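Local structure of inosine-uridine nucleoside N-ribohydrolase (Xanthomonas oryzae pv. oryzae, 4KL0) at residues V249-Y252 with L253-V256; A260-G263 with L264-I268; T278-F281 with F282-F285. The protein binds calcium and probably belongs to the nucleoside hydrolases, which cleave N-glycosidic bonds, although its own substrate is not established. All coordinates share one frame; numbering follows the deposited sequence.

Contact 1: residues V249-Y252 with L253-V256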
loop_
_atom_site.group_PDB
_atom_site.type_symbol
_atom_site.label_atom_id
_atom_site.label_comp_id
_atom_site.label_asym_id
_atom_site.label_seq_id
_atom_site.Cartn_x
_atom_site.Cartn_y
_atom_site.Cartn_z
ATOM N N VAL A 249 -14.714 4.562 7.763
ATOM C CA VAL A 249 -13.492 3.961 7.243
ATOM C C VAL A 249 -12.609 3.569 8.395
ATOM O O VAL A 249 -11.957 2.530 8.388
ATOM C CB VAL A 249 -12.777 4.918 6.272
ATOM C CG1 VAL A 249 -11.406 4.362 5.896
ATOM C CG2 VAL A 249 -13.673 5.136 5.023
ATOM N N GLY A 250 -12.621 4.393 9.455
ATOM C CA GLY A 250 -11.921 4.005 10.675
ATOM C C GLY A 250 -12.461 2.734 11.349
ATOM O O GLY A 250 -11.675 1.892 11.785
ATOM N N GLU A 251 -13.793 2.597 11.436
ATOM C CA GLU A 251 -14.388 1.409 12.025
ATOM C C GLU A 251 -14.105 0.199 11.116
ATOM O O GLU A 251 -13.811 -0.886 11.603
ATOM C CB GLU A 251 -15.913 1.561 12.183
ATOM C CG GLU A 251 -16.301 2.665 13.203
ATOM C CD GLU A 251 -17.806 2.863 13.296
ATOM O OE1 GLU A 251 -18.503 2.527 12.301
ATOM O OE2 GLU A 251 -18.297 3.330 14.379
ATOM N N TYR A 252 -14.229 0.372 9.808
ATOM C CA TYR A 252 -13.816 -0.728 8.905
ATOM C C TYR A 252 -12.386 -1.197 9.199
ATOM O O TYR A 252 -12.137 -2.419 9.310
ATOM C CB TYR A 252 -13.959 -0.322 7.432
ATOM C CG TYR A 252 -13.164 -1.154 6.429
ATOM C CD1 TYR A 252 -11.898 -0.720 6.005
ATOM C CD2 TYR A 252 -13.620 -2.388 5.997
ATOM C CE1 TYR A 252 -11.147 -1.467 5.116
ATOM C CE2 TYR A 252 -12.880 -3.142 5.097
ATOM C CZ TYR A 252 -11.634 -2.689 4.683
ATOM O OH TYR A 252 -10.886 -3.452 3.803
ATOM N N LEU A 253 -11.439 -0.259 9.310
ATOM C CA LEU A 253 -10.041 -0.674 9.482
ATOM C C LEU A 253 -9.868 -1.398 10.803
ATOM O O LEU A 253 -9.218 -2.435 10.880
ATOM C CB LEU A 253 -9.074 0.508 9.452
ATOM C CG LEU A 253 -8.925 1.064 8.026
ATOM C CD1 LEU A 253 -8.199 2.415 8.082
ATOM C CD2 LEU A 253 -8.168 0.022 7.138
ATOM N N ARG A 254 -10.422 -0.841 11.893
ATOM C CA ARG A 254 -10.256 -1.528 13.153
ATOM C C ARG A 254 -10.913 -2.917 13.112
ATOM O O ARG A 254 -10.319 -3.885 13.564
ATOM C CB ARG A 254 -10.827 -0.638 14.275
ATOM C CG ARG A 254 -10.687 -1.281 15.692
ATOM C CD ARG A 254 -11.860 -2.207 16.098
ATOM N NE ARG A 254 -13.184 -1.740 15.666
ATOM C CZ ARG A 254 -13.892 -0.811 16.295
ATOM N NH1 ARG A 254 -13.394 -0.253 17.382
ATOM N NH2 ARG A 254 -15.079 -0.421 15.821
ATOM N N ASP A 255 -12.112 -3.005 12.540
ATOM C CA ASP A 255 -12.830 -4.283 12.508
ATOM C C ASP A 255 -12.088 -5.303 11.629
ATOM O O ASP A 255 -11.933 -6.467 12.033
ATOM C CB ASP A 255 -14.264 -4.127 12.027
ATOM C CG ASP A 255 -15.143 -3.377 13.031
ATOM O OD1 ASP A 255 -14.685 -3.147 14.181
ATOM O OD2 ASP A 255 -16.278 -3.036 12.627
ATOM N N VAL A 256 -11.578 -4.877 10.477
ATOM C CA VAL A 256 -10.845 -5.868 9.663
ATOM C C VAL A 256 -9.553 -6.349 10.346
ATOM O O VAL A 256 -9.196 -7.552 10.305
ATOM C CB VAL A 256 -10.557 -5.351 8.208
ATOM C CG1 VAL A 256 -11.810 -5.115 7.537
ATOM C CG2 VAL A 256 -9.718 -4.167 8.225
#
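Val249 to Val256 form two continuous turns of alpha helix near the start of helix 248-269, and the backbone is joined by four successive i to i+4 hydrogen bonds. Leu253, Arg254, Asp255 and Val256 donate in turn to the carbonyls of Val249, Gly250, Glu251 and Tyr252; the last of these is the shortest, with Val256 N 2.8 Å from Tyr252 O. The turns illustrate how one amphipathic helix sorts its side chains. On the buried flank, the phenol of Tyr252 leaves CB with CG anti to the backbone N (chi1 161°), which carries the ring alongside the next turn, where Val256 lies over one ring face. Its methyl CG1 comes within 3.3 Å of Tyr252 CE2, a close apolar touch. Leu253 meets the ring at its CD1 and CE1 atoms, Leu253 CD2 lying 3.9 Å from Tyr252 CE1, while its own CD1 approaches Val249 CG1 at 4.3 Å. Val43 of helix 41-54 packs against both Tyr252 and Leu253, and the phenol OH is hydrogen-bonded to Asn37. The partly exposed flank is polar. There the bent chain of Arg254 brings its guanidinium back to the neighbouring carboxylate in a salt bridge, and its NH1 has a second acidic partner in Glu240. In the bond to the neighbour, Arg254 NE lies 2.5 Å from Asp255 OD1, which it meets on the anti side, 31° out of the carboxylate plane.

Contact 2: residues A260-G263 with L264-I268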
loop_
_atom_site.group_PDB
_atom_site.type_symbol
_atom_site.label_atom_id
_atom_site.label_comp_id
_atom_site.label_asym_id
_atom_site.label_seq_id
_atom_site.Cartn_x
_atom_site.Cartn_y
_atom_site.Cartn_z
ATOM N N ALA A 260 -9.315 -10.251 11.456
ATOM C CA ALA A 260 -8.220 -11.026 10.863
ATOM C C ALA A 260 -7.339 -11.657 11.949
ATOM O O ALA A 260 -6.941 -12.860 11.892
ATOM C CB ALA A 260 -7.353 -10.116 9.936
ATOM N N LEU A 261 -7.027 -10.882 12.977
ATOM C CA LEU A 261 -6.127 -11.359 13.993
ATOM C C LEU A 261 -6.825 -12.428 14.885
ATOM O O LEU A 261 -6.197 -13.423 15.305
ATOM C CB LEU A 261 -5.636 -10.200 14.819
ATOM C CG LEU A 261 -4.403 -10.646 15.564
ATOM C CD1 LEU A 261 -3.259 -11.032 14.579
ATOM C CD2 LEU A 261 -3.977 -9.543 16.525
ATOM N N LYS A 262 -8.113 -12.185 15.113
ATOM C CA LYS A 262 -8.951 -13.125 15.878
ATOM C C LYS A 262 -8.968 -14.462 15.152
ATOM O O LYS A 262 -8.744 -15.528 15.756
ATOM C CB LYS A 262 -10.371 -12.570 15.993
ATOM C CG LYS A 262 -11.406 -13.510 16.646
ATOM C CD LYS A 262 -12.757 -12.760 16.848
ATOM C CE LYS A 262 -13.775 -13.672 17.560
ATOM N NZ LYS A 262 -15.210 -13.526 17.090
ATOM N N GLY A 263 -9.203 -14.410 13.845
ATOM C CA GLY A 263 -9.246 -15.639 13.057
ATOM C C GLY A 263 -7.904 -16.364 13.094
ATOM O O GLY A 263 -7.842 -17.610 13.164
ATOM N N LEU A 264 -6.804 -15.623 13.058
ATOM C CA LEU A 264 -5.471 -16.252 13.090
ATOM C C LEU A 264 -5.183 -16.906 14.474
ATOM O O LEU A 264 -4.736 -18.066 14.615
ATOM C CB LEU A 264 -4.426 -15.196 12.645
ATOM C CG LEU A 264 -2.939 -15.505 12.766
ATOM C CD1 LEU A 264 -2.641 -16.735 11.861
ATOM C CD2 LEU A 264 -2.033 -14.326 12.401
ATOM N N TRP A 265 -5.543 -16.177 15.516
ATOM C CA TRP A 265 -5.430 -16.699 16.880
ATOM C C TRP A 265 -6.236 -17.985 17.108
ATOM O O TRP A 265 -5.692 -18.977 17.618
ATOM C CB TRP A 265 -5.941 -15.616 17.842
ATOM C CG TRP A 265 -6.035 -16.170 19.213
ATOM C CD1 TRP A 265 -7.168 -16.513 19.873
ATOM C CD2 TRP A 265 -4.948 -16.534 20.047
ATOM N NE1 TRP A 265 -6.858 -17.060 21.087
ATOM C CE2 TRP A 265 -5.503 -17.067 21.243
ATOM C CE3 TRP A 265 -3.564 -16.435 19.936
ATOM C CZ2 TRP A 265 -4.723 -17.507 22.290
ATOM C CZ3 TRP A 265 -2.770 -16.879 20.984
ATOM C CH2 TRP A 265 -3.361 -17.423 22.163
ATOM N N GLU A 266 -7.499 -17.992 16.681
ATOM C CA GLU A 266 -8.407 -19.139 16.915
ATOM C C GLU A 266 -7.900 -20.343 16.139
ATOM O O GLU A 266 -7.950 -21.489 16.627
ATOM C CB GLU A 266 -9.843 -18.782 16.525
ATOM C CG GLU A 266 -10.415 -17.729 17.504
ATOM C CD GLU A 266 -11.845 -17.277 17.233
ATOM O OE1 GLU A 266 -12.418 -17.541 16.134
ATOM O OE2 GLU A 266 -12.400 -16.640 18.166
ATOM N N GLY A 267 -7.340 -20.067 14.964
ATOM C CA GLY A 267 -6.922 -21.129 14.040
ATOM C C GLY A 267 -5.718 -21.834 14.623
ATOM O O GLY A 267 -5.628 -23.073 14.589
ATOM N N ILE A 268 -4.800 -21.048 15.177
ATOM C CA ILE A 268 -3.570 -21.531 15.796
ATOM C C ILE A 268 -3.931 -22.292 17.069
ATOM O O ILE A 268 -3.422 -23.389 17.303
ATOM C CB ILE A 268 -2.614 -20.397 16.134
ATOM C CG1 ILE A 268 -1.968 -19.848 14.853
ATOM C CG2 ILE A 268 -1.510 -20.879 17.110
ATOM C CD1 ILE A 268 -1.200 -18.542 15.089
#
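Lys262 and Glu266, spaced i to i+4 along an alpha helix, cross at a slant, touching through the lysine's methylenes rather than through their charges. The lysine chain is extended from CB to CE, and only its last torsion (chi4 -143°) is off the fully extended value. Lys262 CE is 3.3 Å from Glu266 OE2, and Lys262 CG is 3.6 Å from the same oxygen. Lys262 NZ stays 4.3 Å from Glu266 OE2, beyond salt-bridge range, although the opposite charges probably still attract. Glu266 CG stands beside its own backbone N (chi1 -68°), and from there the extended chain passes close to the carbonyl of Lys262. That carbonyl accepts the backbone bond from Glu266 N, one of four i to i+4 bonds across this pair of turns.

The apolar flank is built differently. Leu261 and Leu264 approach each other at an angle and touch through single methyls, Leu261 CD1 to Leu264 CD2 at 4.1 Å. Trp265 sends its indole away from the preceding turn; its CB packs on that turn's carbonyls, 3.4 Å from Leu261 O. The indole NE1 donates to the carbonyl of Leu302, and the ring packs on Phe304 and Ile307 and meets Phe281 edge-to-face. Here the far half of helix 248-269 lies against two short helices that follow it in the chain, 278-285 and 304-307.

Contact 3: residues T278-F281 with F282-F285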
loop_
_atom_site.group_PDB
_atom_site.type_symbol
_atom_site.label_atom_id
_atom_site.label_comp_id
_atom_site.label_asym_id
_atom_site.label_seq_id
_atom_site.Cartn_x
_atom_site.Cartn_y
_atom_site.Cartn_z
ATOM N N THR A 278 1.276 -21.178 19.155
ATOM C CA THR A 278 1.026 -20.057 20.074
ATOM C C THR A 278 2.296 -19.238 20.267
ATOM O O THR A 278 2.242 -17.991 20.385
ATOM C CB THR A 278 0.484 -20.558 21.420
ATOM O OG1 THR A 278 -0.793 -21.194 21.236
ATOM C CG2 THR A 278 0.339 -19.373 22.408
ATOM N N ALA A 279 3.438 -19.919 20.294
ATOM C CA ALA A 279 4.742 -19.275 20.410
ATOM C C ALA A 279 5.057 -18.383 19.223
ATOM O O ALA A 279 5.704 -17.324 19.358
ATOM C CB ALA A 279 5.829 -20.326 20.543
ATOM N N TRP A 280 4.613 -18.792 18.048
ATOM C CA TRP A 280 4.897 -17.968 16.896
ATOM C C TRP A 280 4.019 -16.714 16.990
ATOM O O TRP A 280 4.452 -15.620 16.631
ATOM C CB TRP A 280 4.580 -18.708 15.621
ATOM C CG TRP A 280 4.559 -17.812 14.463
ATOM C CD1 TRP A 280 5.615 -17.466 13.689
ATOM C CD2 TRP A 280 3.423 -17.099 13.944
ATOM N NE1 TRP A 280 5.216 -16.623 12.691
ATOM C CE2 TRP A 280 3.873 -16.372 12.823
ATOM C CE3 TRP A 280 2.074 -17.027 14.305
ATOM C CZ2 TRP A 280 3.023 -15.550 12.058
ATOM C CZ3 TRP A 280 1.220 -16.241 13.541
ATOM C CH2 TRP A 280 1.701 -15.507 12.421
ATOM N N PHE A 281 2.815 -16.885 17.506
ATOM C CA PHE A 281 1.881 -15.761 17.592
ATOM C C PHE A 281 2.376 -14.702 18.606
ATOM O O PHE A 281 2.456 -13.502 18.277
ATOM C CB PHE A 281 0.486 -16.222 17.955
ATOM C CG PHE A 281 -0.531 -15.118 17.922
ATOM C CD1 PHE A 281 -0.646 -14.217 18.982
ATOM C CD2 PHE A 281 -1.403 -14.998 16.848
ATOM C CE1 PHE A 281 -1.574 -13.176 18.949
ATOM C CE2 PHE A 281 -2.345 -13.956 16.827
ATOM C CZ PHE A 281 -2.432 -13.057 17.900
ATOM N N PHE A 282 2.685 -15.132 19.833
ATOM C CA PHE A 282 3.284 -14.191 20.803
ATOM C C PHE A 282 4.592 -13.511 20.283
ATOM O O PHE A 282 4.814 -12.295 20.470
ATOM C CB PHE A 282 3.440 -14.863 22.191
ATOM C CG PHE A 282 2.180 -14.813 23.020
ATOM C CD1 PHE A 282 2.089 -13.970 24.134
ATOM C CD2 PHE A 282 1.076 -15.534 22.660
ATOM C CE1 PHE A 282 0.906 -13.875 24.868
ATOM C CE2 PHE A 282 -0.107 -15.460 23.382
ATOM C CZ PHE A 282 -0.201 -14.635 24.500
ATOM N N ARG A 283 5.436 -14.259 19.592
ATOM C CA ARG A 283 6.699 -13.721 19.082
ATOM C C ARG A 283 6.493 -12.776 17.884
ATOM O O ARG A 283 7.350 -11.936 17.536
ATOM C CB ARG A 283 7.619 -14.887 18.713
ATOM C CG ARG A 283 8.827 -14.546 17.880
ATOM C CD ARG A 283 9.700 -15.787 17.686
ATOM N NE ARG A 283 9.344 -16.633 16.536
ATOM C CZ ARG A 283 8.875 -17.883 16.629
ATOM N NH1 ARG A 283 8.665 -18.438 17.812
ATOM N NH2 ARG A 283 8.606 -18.586 15.537
ATOM N N THR A 284 5.344 -12.909 17.242
ATOM C CA THR A 284 5.087 -12.101 16.079
ATOM C C THR A 284 4.340 -10.830 16.463
ATOM O O THR A 284 4.635 -9.762 15.892
ATOM C CB THR A 284 4.272 -12.859 15.053
ATOM O OG1 THR A 284 5.064 -13.925 14.519
ATOM C CG2 THR A 284 3.885 -11.942 13.895
ATOM N N PHE A 285 3.389 -10.954 17.378
ATOM C CA PHE A 285 2.454 -9.857 17.694
ATOM C C PHE A 285 2.603 -9.248 19.076
ATOM O O PHE A 285 2.026 -8.183 19.372
ATOM C CB PHE A 285 1.000 -10.302 17.497
ATOM C CG PHE A 285 0.699 -10.722 16.087
ATOM C CD1 PHE A 285 0.547 -9.782 15.060
ATOM C CD2 PHE A 285 0.630 -12.082 15.764
ATOM C CE1 PHE A 285 0.294 -10.183 13.769
ATOM C CE2 PHE A 285 0.392 -12.483 14.466
ATOM C CZ PHE A 285 0.202 -11.526 13.470
#
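Trp280 O is gripped twice by Thr284, one turn further along the short alpha helix 278-285. The hydroxyl donates, with Thr284 OG1 2.8 Å from Trp280 O, and the amide of the same residue adds a weak bond at a poor angle. Such a threonine, folding its hydroxyl back on the i-4 carbonyl, is a familiar helical arrangement; here OG1 stands beside the backbone N (chi1 -68°), which turns it back toward that carbonyl. Phe281 O is likewise shared, taking Phe285 N at 2.9 Å and, from well above the carbonyl plane, Thr284 N. The amide of Thr284 is thus divided between i-4 and i-3 acceptors as the helix reaches its last turn.

The same rotamer leaves OG1 over the indole. OG1 lies 3.1 Å above the plane of the Trp280 ring, offset toward its rim, and Thr284 CB makes a CH-pi contact with the six-membered ring. Arg283 crosses the indole at about a right angle, its NH2 at the ring edge near CD1 and the two planes 85° apart.

Trp280, Phe281 and Phe285 form an aromatic cluster. Phe285 turns its edge to the face of Trp280 in an offset edge-to-face pair, the planes 86° apart, while its relation to Phe281 is oblique. Phe281 and Phe282 also pack on Ile307 of helix 304-307. Within the cluster, Phe285 CD2 lies over the centre of the Phe281 ring, 3.6 Å above its plane and 3.7 Å from Phe281 CE2.

Contacts 1 and 2 are successive parts of helix 248-269, their centres about 17 Å apart, and show how one long helix can serve two surroundings. Contact 1 lies nearer the calcium site: the side chain of Tyr252 is about 7 Å from that of Asp42, a calcium ligand, and about 10 Å from the bound ion. Contact 2 lies away from the annotated sites and instead joins contact 3, with centres about 11 Å apart. There Leu264 CD2 is 3.7 Å from Phe285 CE2, and Ile268 CD1 is 3.7 Å from Trp280 CZ3. Contacts 1 and 3 do not touch, their nearest atoms lying about 10 Å apart.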